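Local coordinates for cell division control protein 45 cdc45 putative (Entamoeba histolytica, PDB 6CC2) that probably serves as the Cdc45 component of the replicative CMG helicase in DNA replication, and is related in fold to RecJ-like DHH phosphoesterases, at residues Lys23-Tyr28 with Asp49-Ser54; Leu42-Glu47 with Lys195-Met200; Val77-Phe82 with Phe102-Asp107. One frame throughout, in Å; residues are numbered along the deposited sequence.

Contact 1. Residues Lys23-Tyr28 with Asp49-Ser54. With EDO (1,2-ethanediol), chain J.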
loop_
_atom_site.group_PDB
_atom_site.type_symbol
_atom_site.label_atom_id
_atom_site.label_comp_id
_atom_site.label_asym_id
_atom_site.label_seq_id
_atom_site.Cartn_x
_atom_site.Cartn_y
_atom_site.Cartn_z
ATOM N N LYS A 23 -3.611 12.923 -30.551
ATOM C CA LYS A 23 -3.619 11.632 -29.880
ATOM C C LYS A 23 -3.376 11.815 -28.380
ATOM O O LYS A 23 -2.883 12.850 -27.930
ATOM C CB LYS A 23 -2.563 10.715 -30.498
ATOM C CG LYS A 23 -2.798 10.413 -31.978
ATOM C CD LYS A 23 -1.674 9.566 -32.551
ATOM C CE LYS A 23 -2.016 9.062 -33.940
ATOM N NZ LYS A 23 -0.940 8.186 -34.479
ATOM N N THR A 24 -3.736 10.789 -27.609
ATOM C CA THR A 24 -3.726 10.889 -26.154
ATOM C C THR A 24 -2.900 9.770 -25.512
ATOM O O THR A 24 -2.535 8.778 -26.147
ATOM C CB THR A 24 -5.158 10.852 -25.584
ATOM O OG1 THR A 24 -5.682 9.525 -25.720
ATOM C CG2 THR A 24 -6.057 11.828 -26.321
ATOM N N ILE A 25 -2.601 9.966 -24.236
ATOM C CA ILE A 25 -1.839 9.019 -23.423
ATOM C C ILE A 25 -2.788 8.415 -22.391
ATOM O O ILE A 25 -3.516 9.137 -21.706
ATOM C CB ILE A 25 -0.646 9.698 -22.724
ATOM C CG1 ILE A 25 0.270 10.372 -23.750
ATOM C CG2 ILE A 25 0.127 8.696 -21.895
ATOM C CD1 ILE A 25 1.202 11.398 -23.121
ATOM N N GLN A 26 -2.763 7.092 -22.263
ATOM C CA GLN A 26 -3.598 6.364 -21.326
ATOM C C GLN A 26 -2.688 5.753 -20.273
ATOM O O GLN A 26 -1.744 5.028 -20.609
ATOM C CB GLN A 26 -4.375 5.277 -22.063
ATOM C CG GLN A 26 -5.729 4.994 -21.530
ATOM C CD GLN A 26 -6.425 3.936 -22.352
ATOM O OE1 GLN A 26 -5.762 3.122 -22.994
ATOM N NE2 GLN A 26 -7.745 3.924 -22.321
ATOM N N LEU A 27 -2.960 6.040 -18.996
ATOM C CA LEU A 27 -2.148 5.520 -17.910
ATOM C C LEU A 27 -2.988 4.587 -17.054
ATOM O O LEU A 27 -3.981 5.015 -16.464
ATOM C CB LEU A 27 -1.580 6.667 -17.057
ATOM C CG LEU A 27 -0.666 7.618 -17.838
ATOM C CD1 LEU A 27 -1.435 8.859 -18.260
ATOM C CD2 LEU A 27 0.563 7.968 -17.034
ATOM N N TYR A 28 -2.607 3.316 -17.031
ATOM C CA TYR A 28 -3.281 2.283 -16.251
ATOM C C TYR A 28 -2.614 2.205 -14.876
ATOM O O TYR A 28 -1.412 1.973 -14.774
ATOM C CB TYR A 28 -3.188 0.940 -16.979
ATOM C CG TYR A 28 -3.909 0.862 -18.303
ATOM C CD1 TYR A 28 -3.536 1.663 -19.377
ATOM C CD2 TYR A 28 -4.953 -0.021 -18.490
ATOM C CE1 TYR A 28 -4.207 1.597 -20.588
ATOM C CE2 TYR A 28 -5.621 -0.117 -19.698
ATOM C CZ TYR A 28 -5.247 0.703 -20.744
ATOM O OH TYR A 28 -5.918 0.608 -21.938
ATOM N N ASP A 49 3.204 20.490 -20.720
ATOM C CA ASP A 49 3.496 20.371 -22.141
ATOM C C ASP A 49 2.240 20.225 -23.005
ATOM O O ASP A 49 2.351 20.022 -24.218
ATOM C CB ASP A 49 4.429 19.188 -22.388
ATOM C CG ASP A 49 5.842 19.449 -21.919
ATOM O OD1 ASP A 49 6.414 20.490 -22.322
ATOM O OD2 ASP A 49 6.376 18.607 -21.154
ATOM N N GLY A 50 1.056 20.318 -22.408
ATOM C CA GLY A 50 -0.171 20.252 -23.173
ATOM C C GLY A 50 -0.499 18.881 -23.714
ATOM O O GLY A 50 -1.225 18.784 -24.714
ATOM N N LEU A 51 0.004 17.824 -23.089
ATOM C CA LEU A 51 -0.197 16.462 -23.571
ATOM C C LEU A 51 -1.477 15.899 -22.965
ATOM O O LEU A 51 -1.581 15.769 -21.740
ATOM C CB LEU A 51 0.990 15.573 -23.223
ATOM C CG LEU A 51 2.242 15.705 -24.079
ATOM C CD1 LEU A 51 2.649 17.142 -24.215
ATOM C CD2 LEU A 51 3.368 14.882 -23.500
ATOM N N LEU A 52 -2.449 15.589 -23.822
ATOM C CA LEU A 52 -3.699 15.001 -23.361
ATOM C C LEU A 52 -3.454 13.613 -22.794
ATOM O O LEU A 52 -2.685 12.823 -23.342
ATOM C CB LEU A 52 -4.693 14.935 -24.515
ATOM C CG LEU A 52 -4.961 16.271 -25.190
ATOM C CD1 LEU A 52 -5.997 16.112 -26.296
ATOM C CD2 LEU A 52 -5.405 17.305 -24.175
ATOM N N HIS A 53 -4.084 13.321 -21.655
ATOM C CA HIS A 53 -3.857 12.047 -20.994
ATOM C C HIS A 53 -5.088 11.709 -20.172
ATOM O O HIS A 53 -5.906 12.570 -19.862
ATOM C CB HIS A 53 -2.598 12.088 -20.108
ATOM C CG HIS A 53 -2.637 13.137 -19.042
ATOM N ND1 HIS A 53 -2.410 14.472 -19.301
ATOM C CD2 HIS A 53 -2.869 13.046 -17.707
ATOM C CE1 HIS A 53 -2.519 15.160 -18.179
ATOM N NE2 HIS A 53 -2.793 14.319 -17.199
ATOM N N SER A 54 -5.206 10.428 -19.833
ATOM C CA SER A 54 -6.344 9.949 -19.070
ATOM C C SER A 54 -5.865 8.827 -18.156
ATOM O O SER A 54 -4.846 8.185 -18.412
ATOM C CB SER A 54 -7.470 9.462 -19.977
ATOM O OG SER A 54 -7.037 8.412 -20.820
HETATM C C1 EDO J . -5.255 14.643 -13.887
HETATM O O1 EDO J . -5.152 13.699 -14.962
HETATM C C2 EDO J . -4.087 15.615 -13.965
HETATM O O2 EDO J . -4.054 16.224 -15.263
HETATM O O HOH W 1 -0.889 13.283 -25.422
HETATM O O HOH W 2 -1.883 15.529 -26.675
HETATM O O HOH W 3 -9.142 6.283 -21.072
#

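Contact 2. Residues Leu42-Glu47 with Lys195-Met200. With EDO (1,2-ethanediol), chain J; EDO (1,2-ethanediol), chain B.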
loop_
_atom_site.group_PDB
_atom_site.type_symbol
_atom_site.label_atom_id
_atom_site.label_comp_id
_atom_site.label_asym_id
_atom_site.label_seq_id
_atom_site.Cartn_x
_atom_site.Cartn_y
_atom_site.Cartn_z
ATOM N N LEU A 42 4.011 12.186 -13.487
ATOM C CA LEU A 42 3.881 12.201 -14.937
ATOM C C LEU A 42 2.849 13.226 -15.380
ATOM O O LEU A 42 3.048 13.950 -16.374
ATOM C CB LEU A 42 3.513 10.823 -15.460
ATOM C CG LEU A 42 4.564 9.734 -15.223
ATOM C CD1 LEU A 42 3.938 8.371 -15.536
ATOM C CD2 LEU A 42 5.818 9.960 -16.036
ATOM N N SER A 43 1.716 13.292 -14.681
ATOM C CA SER A 43 0.656 14.185 -15.129
ATOM C C SER A 43 1.068 15.643 -15.027
ATOM O O SER A 43 0.615 16.470 -15.820
ATOM C CB SER A 43 -0.621 13.927 -14.335
ATOM O OG SER A 43 -0.474 14.395 -13.003
HETATM N N MSE A 44 1.927 15.988 -14.080
HETATM C CA MSE A 44 2.406 17.358 -13.951
HETATM C C MSE A 44 3.226 17.782 -15.166
HETATM O O MSE A 44 3.092 18.902 -15.654
HETATM C CB MSE A 44 3.245 17.520 -12.683
HETATM C CG MSE A 44 2.439 17.349 -11.423
HETATM SE SE MSE A 44 3.583 17.046 -9.884
HETATM C CE MSE A 44 4.294 18.867 -9.652
HETATM N N MSE A 45 4.101 16.887 -15.621
HETATM C CA MSE A 45 4.889 17.126 -16.826
HETATM C C MSE A 45 3.971 17.226 -18.033
HETATM O O MSE A 45 4.093 18.143 -18.833
HETATM C CB MSE A 45 5.902 16.003 -17.025
HETATM C CG MSE A 45 7.021 16.009 -15.998
HETATM SE SE MSE A 45 8.370 14.698 -16.463
HETATM C CE MSE A 45 7.634 13.182 -15.476
ATOM N N PHE A 46 3.058 16.258 -18.163
ATOM C CA PHE A 46 2.144 16.256 -19.303
ATOM C C PHE A 46 1.310 17.528 -19.356
ATOM O O PHE A 46 1.143 18.118 -20.436
ATOM C CB PHE A 46 1.224 15.037 -19.236
ATOM C CG PHE A 46 1.924 13.716 -19.353
ATOM C CD1 PHE A 46 3.237 13.628 -19.790
ATOM C CD2 PHE A 46 1.259 12.545 -19.004
ATOM C CE1 PHE A 46 3.864 12.404 -19.890
ATOM C CE2 PHE A 46 1.889 11.325 -19.117
ATOM C CZ PHE A 46 3.186 11.264 -19.579
ATOM N N GLU A 47 0.785 17.973 -18.212
ATOM C CA GLU A 47 0.015 19.211 -18.174
ATOM C C GLU A 47 0.836 20.387 -18.690
ATOM O O GLU A 47 0.369 21.176 -19.523
ATOM C CB GLU A 47 -0.460 19.499 -16.752
ATOM C CG GLU A 47 -1.559 18.595 -16.235
ATOM C CD GLU A 47 -1.827 18.810 -14.752
ATOM O OE1 GLU A 47 -1.548 19.919 -14.248
ATOM O OE2 GLU A 47 -2.304 17.866 -14.088
ATOM N N LYS A 195 12.699 18.950 -15.969
ATOM C CA LYS A 195 11.296 19.296 -15.759
ATOM C C LYS A 195 10.896 19.154 -14.301
ATOM O O LYS A 195 9.697 19.115 -13.988
ATOM C CB LYS A 195 10.393 18.415 -16.638
ATOM C CG LYS A 195 10.766 18.451 -18.126
ATOM C CD LYS A 195 9.931 17.447 -18.922
ATOM C CE LYS A 195 8.675 18.073 -19.480
ATOM N NZ LYS A 195 8.986 19.028 -20.588
ATOM N N VAL A 196 11.858 19.036 -13.393
ATOM C CA VAL A 196 11.516 18.787 -12.007
ATOM C C VAL A 196 10.896 20.032 -11.386
ATOM O O VAL A 196 11.356 21.165 -11.611
ATOM C CB VAL A 196 12.751 18.300 -11.228
ATOM C CG1 VAL A 196 13.850 19.307 -11.226
ATOM C CG2 VAL A 196 12.350 17.946 -9.792
ATOM N N GLU A 197 9.798 19.825 -10.666
ATOM C CA GLU A 197 9.222 20.804 -9.756
ATOM C C GLU A 197 9.406 20.286 -8.334
ATOM O O GLU A 197 9.226 19.096 -8.067
ATOM C CB GLU A 197 7.739 21.015 -10.056
ATOM C CG GLU A 197 7.475 21.491 -11.478
ATOM C CD GLU A 197 6.011 21.409 -11.854
ATOM O OE1 GLU A 197 5.687 20.688 -12.819
ATOM O OE2 GLU A 197 5.188 22.064 -11.184
ATOM N N ASN A 198 9.795 21.165 -7.415
ATOM C CA ASN A 198 10.249 20.656 -6.124
ATOM C C ASN A 198 9.131 19.960 -5.335
ATOM O O ASN A 198 9.432 19.098 -4.525
ATOM C CB ASN A 198 10.895 21.762 -5.315
ATOM C CG ASN A 198 12.268 22.124 -5.845
ATOM O OD1 ASN A 198 12.656 21.681 -6.931
ATOM N ND2 ASN A 198 12.998 22.937 -5.111
ATOM N N ASP A 199 7.854 20.262 -5.631
ATOM C CA ASP A 199 6.760 19.519 -5.002
ATOM C C ASP A 199 6.833 18.023 -5.310
ATOM O O ASP A 199 6.292 17.198 -4.559
ATOM C CB ASP A 199 5.414 20.063 -5.483
ATOM C CG ASP A 199 4.864 21.149 -4.588
ATOM O OD1 ASP A 199 5.289 21.242 -3.419
ATOM O OD2 ASP A 199 3.989 21.902 -5.055
HETATM N N MSE A 200 7.445 17.650 -6.435
HETATM C CA MSE A 200 7.561 16.238 -6.788
HETATM C C MSE A 200 8.289 15.430 -5.702
HETATM O O MSE A 200 8.082 14.221 -5.571
HETATM C CB MSE A 200 8.287 16.090 -8.109
HETATM C CG MSE A 200 7.513 16.605 -9.293
HETATM SE SE MSE A 200 8.569 16.522 -10.903
HETATM C CE MSE A 200 7.180 17.053 -12.130
HETATM C C1 EDO J . -5.255 14.643 -13.887
HETATM O O1 EDO J . -5.152 13.699 -14.962
HETATM C C2 EDO J . -4.087 15.615 -13.965
HETATM O O2 EDO J . -4.054 16.224 -15.263
HETATM C C1 EDO B . 12.131 22.800 -0.166
HETATM O O1 EDO B . 13.110 22.157 0.374
HETATM C C2 EDO B . 12.380 22.893 -1.672
HETATM O O2 EDO B . 11.459 23.821 -2.194
HETATM O O HOH W 4 2.656 20.859 -14.041
#

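Contact 3. Residues Val77-Phe82 with Phe102-Asp107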
loop_
_atom_site.group_PDB
_atom_site.type_symbol
_atom_site.label_atom_id
_atom_site.label_comp_id
_atom_site.label_asym_id
_atom_site.label_seq_id
_atom_site.Cartn_x
_atom_site.Cartn_y
_atom_site.Cartn_z
ATOM N N VAL A 77 -5.881 7.091 -28.585
ATOM C CA VAL A 77 -4.802 6.724 -27.679
ATOM C C VAL A 77 -3.609 6.241 -28.492
ATOM O O VAL A 77 -3.710 5.280 -29.257
ATOM C CB VAL A 77 -5.267 5.663 -26.669
ATOM C CG1 VAL A 77 -4.117 5.254 -25.760
ATOM C CG2 VAL A 77 -6.412 6.214 -25.854
ATOM N N HIS A 78 -2.468 6.920 -28.330
ATOM C CA HIS A 78 -1.239 6.576 -29.027
ATOM C C HIS A 78 -0.199 5.925 -28.130
ATOM O O HIS A 78 0.699 5.250 -28.640
ATOM C CB HIS A 78 -0.613 7.831 -29.665
ATOM C CG HIS A 78 -0.162 8.876 -28.678
ATOM N ND1 HIS A 78 1.099 8.891 -28.126
ATOM C CD2 HIS A 78 -0.805 9.950 -28.158
ATOM C CE1 HIS A 78 1.220 9.925 -27.316
ATOM N NE2 HIS A 78 0.078 10.587 -27.317
ATOM N N THR A 79 -0.307 6.094 -26.814
ATOM C CA THR A 79 0.673 5.594 -25.881
ATOM C C THR A 79 -0.075 5.108 -24.645
ATOM O O THR A 79 -1.050 5.741 -24.225
ATOM C CB THR A 79 1.668 6.679 -25.463
ATOM O OG1 THR A 79 2.347 7.193 -26.599
ATOM C CG2 THR A 79 2.698 6.133 -24.507
ATOM N N VAL A 80 0.387 4.005 -24.065
ATOM C CA VAL A 80 -0.125 3.541 -22.777
ATOM C C VAL A 80 1.045 3.384 -21.818
ATOM O O VAL A 80 2.138 2.954 -22.209
ATOM C CB VAL A 80 -0.912 2.217 -22.893
ATOM C CG1 VAL A 80 -2.081 2.408 -23.817
ATOM C CG2 VAL A 80 -0.005 1.083 -23.357
ATOM N N PHE A 81 0.805 3.755 -20.564
ATOM C CA PHE A 81 1.697 3.475 -19.449
ATOM C C PHE A 81 0.980 2.516 -18.509
ATOM O O PHE A 81 -0.182 2.746 -18.171
ATOM C CB PHE A 81 2.042 4.752 -18.678
ATOM C CG PHE A 81 3.004 5.629 -19.373
ATOM C CD1 PHE A 81 2.577 6.513 -20.357
ATOM C CD2 PHE A 81 4.359 5.597 -19.044
ATOM C CE1 PHE A 81 3.478 7.353 -20.985
ATOM C CE2 PHE A 81 5.255 6.437 -19.687
ATOM C CZ PHE A 81 4.814 7.298 -20.660
ATOM N N PHE A 82 1.665 1.454 -18.106
ATOM C CA PHE A 82 1.204 0.546 -17.067
ATOM C C PHE A 82 2.017 0.853 -15.818
ATOM O O PHE A 82 3.259 0.775 -15.841
ATOM C CB PHE A 82 1.381 -0.907 -17.497
ATOM C CG PHE A 82 0.610 -1.278 -18.746
ATOM C CD1 PHE A 82 -0.656 -0.764 -18.984
ATOM C CD2 PHE A 82 1.159 -2.129 -19.677
ATOM C CE1 PHE A 82 -1.368 -1.107 -20.125
ATOM C CE2 PHE A 82 0.451 -2.483 -20.823
ATOM C CZ PHE A 82 -0.821 -1.967 -21.046
ATOM N N PHE A 102 2.500 2.682 -28.537
ATOM C CA PHE A 102 3.688 2.771 -27.689
ATOM C C PHE A 102 3.314 2.314 -26.285
ATOM O O PHE A 102 2.420 2.891 -25.657
ATOM C CB PHE A 102 4.245 4.196 -27.708
ATOM C CG PHE A 102 4.857 4.572 -29.025
ATOM C CD1 PHE A 102 4.060 4.969 -30.085
ATOM C CD2 PHE A 102 6.229 4.508 -29.207
ATOM C CE1 PHE A 102 4.625 5.296 -31.323
ATOM C CE2 PHE A 102 6.798 4.831 -30.422
ATOM C CZ PHE A 102 6.000 5.226 -31.487
ATOM N N VAL A 103 3.977 1.260 -25.814
ATOM C CA VAL A 103 3.664 0.617 -24.549
ATOM C C VAL A 103 4.847 0.814 -23.615
ATOM O O VAL A 103 5.955 0.349 -23.903
ATOM C CB VAL A 103 3.348 -0.878 -24.728
ATOM C CG1 VAL A 103 3.155 -1.538 -23.363
ATOM C CG2 VAL A 103 2.117 -1.055 -25.614
ATOM N N TYR A 104 4.604 1.496 -22.493
ATOM C CA TYR A 104 5.621 1.722 -21.479
ATOM C C TYR A 104 5.147 1.152 -20.159
ATOM O O TYR A 104 3.953 1.195 -19.827
ATOM C CB TYR A 104 5.950 3.215 -21.332
ATOM C CG TYR A 104 6.556 3.790 -22.588
ATOM C CD1 TYR A 104 7.844 3.435 -22.971
ATOM C CD2 TYR A 104 5.851 4.667 -23.393
ATOM C CE1 TYR A 104 8.413 3.939 -24.141
ATOM C CE2 TYR A 104 6.411 5.176 -24.553
ATOM C CZ TYR A 104 7.685 4.812 -24.921
ATOM O OH TYR A 104 8.247 5.303 -26.078
ATOM N N ILE A 105 6.092 0.629 -19.391
ATOM C CA ILE A 105 5.802 0.017 -18.105
ATOM C C ILE A 105 6.719 0.622 -17.049
ATOM O O ILE A 105 7.944 0.630 -17.206
ATOM C CB ILE A 105 5.968 -1.514 -18.163
ATOM C CG1 ILE A 105 4.973 -2.105 -19.163
ATOM C CG2 ILE A 105 5.778 -2.114 -16.768
ATOM C CD1 ILE A 105 5.150 -3.604 -19.378
ATOM N N ILE A 106 6.118 1.129 -15.970
ATOM C CA ILE A 106 6.848 1.603 -14.801
ATOM C C ILE A 106 6.327 0.766 -13.630
ATOM O O ILE A 106 5.245 1.025 -13.108
ATOM C CB ILE A 106 6.649 3.089 -14.540
ATOM C CG1 ILE A 106 7.035 3.922 -15.749
ATOM C CG2 ILE A 106 7.504 3.542 -13.330
ATOM C CD1 ILE A 106 6.734 5.418 -15.593
ATOM N N ASP A 107 7.094 -0.238 -13.226
ATOM C CA ASP A 107 6.606 -1.245 -12.269
ATOM C C ASP A 107 7.734 -1.558 -11.298
ATOM O O ASP A 107 8.887 -1.735 -11.706
ATOM C CB ASP A 107 6.159 -2.504 -13.028
ATOM C CG ASP A 107 5.479 -3.520 -12.155
ATOM O OD1 ASP A 107 5.437 -3.324 -10.916
ATOM O OD2 ASP A 107 4.981 -4.542 -12.696
#

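Contact 1. Residues Lys23-Tyr28 with Asp49-Ser54
Ile25 sits opposite His53, and its backbone carries the first two links of a parallel strand pair. Ile25 N donates to Leu52 O, the donor tilted 29° from the carbonyl plane, and Ile25 O receives Ser54 N at 2.8 Å, almost along the C=O axis. Leu27 N then closes on Ser54 O at 2.9 Å. Packing is tight on the face that carries Ile25 and His53. CB of Ile25 lies 4.0 Å from CB of His53, while CD1 of Ile25 reaches obliquely to CD2 of Leu51. The CD1 branch of Leu27 approaches CB of His53 at 3.9 Å, and Tyr39 and Leu42 of helix 33-48 meet Leu27 as well. The His53 ring turns off to one side: CG stands between backbone N and carbonyl carbon (chi1 59°), and the turn of the ring is fixed by ND1 donating to Leu51 O at 2.9 Å, in the ring plane and nearly straight at 170°. At the ring edge NE2 donates to a bound 1,2-ethanediol, probably picked up from the crystallisation liquor.

The margin at Thr24 and Leu52 is looser and wet. The two cross obliquely, their side chains meeting at CG2 and CB, 3.8 Å apart, and Leu52 is exposed. Two waters fill in beside them, one accepting from Leu52 N at 2.9 Å. Gln26, by contrast, is buried: its NE2 bonds to Thr71 OG1 and to a third water that also meets Ser54 OG, while OE1 takes the Tyr28 hydroxyl from above its carbonyl plane. Gly50, with positive phi, forms the Schellman motif that follows helix 33-48. Strand, helix and outermost parallel strand together make a classic beta-alpha-beta crossover in the parallel alpha/beta sheet of the DHH (RecJ-like) fold.

Contact 2. Residues Leu42-Glu47 with Lys195-Met200
Met44 and Met45, both selenomethionines, project from helix 33-48, the crossover helix of a beta-alpha-beta unit; Met44 points toward the loop that leads into helix 199-213, while Met45 flanks it. Met44 makes the broader contact, meeting both Glu197 and Met200. Its CB meets CE of Met200 and OE1 of Glu197, each at 4.0 Å. CG leaves beside the backbone N, anti to the carbonyl carbon (chi1 -66°). SE then lies 4.0 Å from CG of Met200, the two side chains meeting tip to tip. A bend at chi3 (74°) swings CE to the carboxylate of Glu197, 3.7 Å from OE2, and also to within packing distance of CG of Met200.

Met200, a selenomethionine too, is extended, and its terminal CE is shared: besides CB of Met44 it meets CG of Met45 at 4.0 Å, there crossing the Met45 side chain at about a right angle. Met45 also bends at its third torsion, and SE comes 4.0 Å from CD of Lys195, again crosswise. The contact is thus an apolar cluster of three selenomethionine side chains, bordered by the aliphatic chain of Lys195 and by the carboxylate of Glu197, which lies against the Met44 methyl. The charged ends have partners elsewhere, Glu197 OE2 with Lys48 and Lys195 NZ with Asp49, both as salt bridges, while Leu187 and Ala190 of helix 182-192 also touch Met200. The polar link across the two segments is indirect: one water donates to Met44 O at 2.6 Å and, over a longer 3.3 Å, to Glu197 OE1.

Contact 3. Residues Val77-Phe82 with Phe102-Asp107
Phe81 receives Tyr104 over one face, with CD2 of the tyrosine 3.9 Å above the ring plane and displaced toward the rim. The planes are inclined by 32°, so the pair is oblique. These rings sit on neighbouring parallel strands of a beta-alpha-beta unit, connected through helix 91-95, in the parallel sheet of the DHH (RecJ-like) fold. At the edge of the Tyr104 ring, in its plane, Thr79 brings CG2 to 3.7 Å from CD2. The Phe102 ring points its edge at a carbonyl, His78 O lying in plane beside CD1, and Arg18 meets this ring in a cation-pi contact. On the opposite side of the sheet the edge of Phe82 meets Ile105, CD2 to CG1 at 3.8 Å, while its CE2 touches CG1 of Val103 obliquely.

One face thus bears Thr79, Phe81, Phe102 and Tyr104; the other bears Val80, Phe82, Val103 and Ile105. Val80 and Val103 lie side by side, pointing the same way, with their CG2 methyls 3.8 Å apart. Five backbone bonds hold the strands together. As parallel pairing requires, Val80 and Phe82 use both N and O toward strand 102-106, whereas Phe81 turns its own N and O to strand 24-29.

Beyond Ile106, Asp107 OD1 bonds to His109 ND1 and OD2 to Gly87 N; this Asp-x-His sequence probably corresponds to the DHH motif of that family. Just before it, the pairing closes with Ile106 N donating to Phe82 O at 2.9 Å, with an N-H...O angle of 164°.

Overall arrangement
Contacts 1 and 3 are two pairings of one parallel sheet, their centres about 10 Å apart, separated by the pairing of strands 24-29 and 77-83, where Gln26 O and Phe81 N are 2.8 Å apart. Contact 2 lies on the outer side of helix 33-48, with its centre about 14 Å from that of contact 1 and about 18 Å from that of contact 3. Asp49 OD2 and Lys195 NZ form a 2.7 Å salt bridge between contacts 1 and 2. The inner side of the same helix packs on the sheet, Phe46 CZ lying 4.2 Å from Phe81 CE1. One 1,2-ethanediol bonds to His53 in contact 1 and lies beside Ser43 in contact 2.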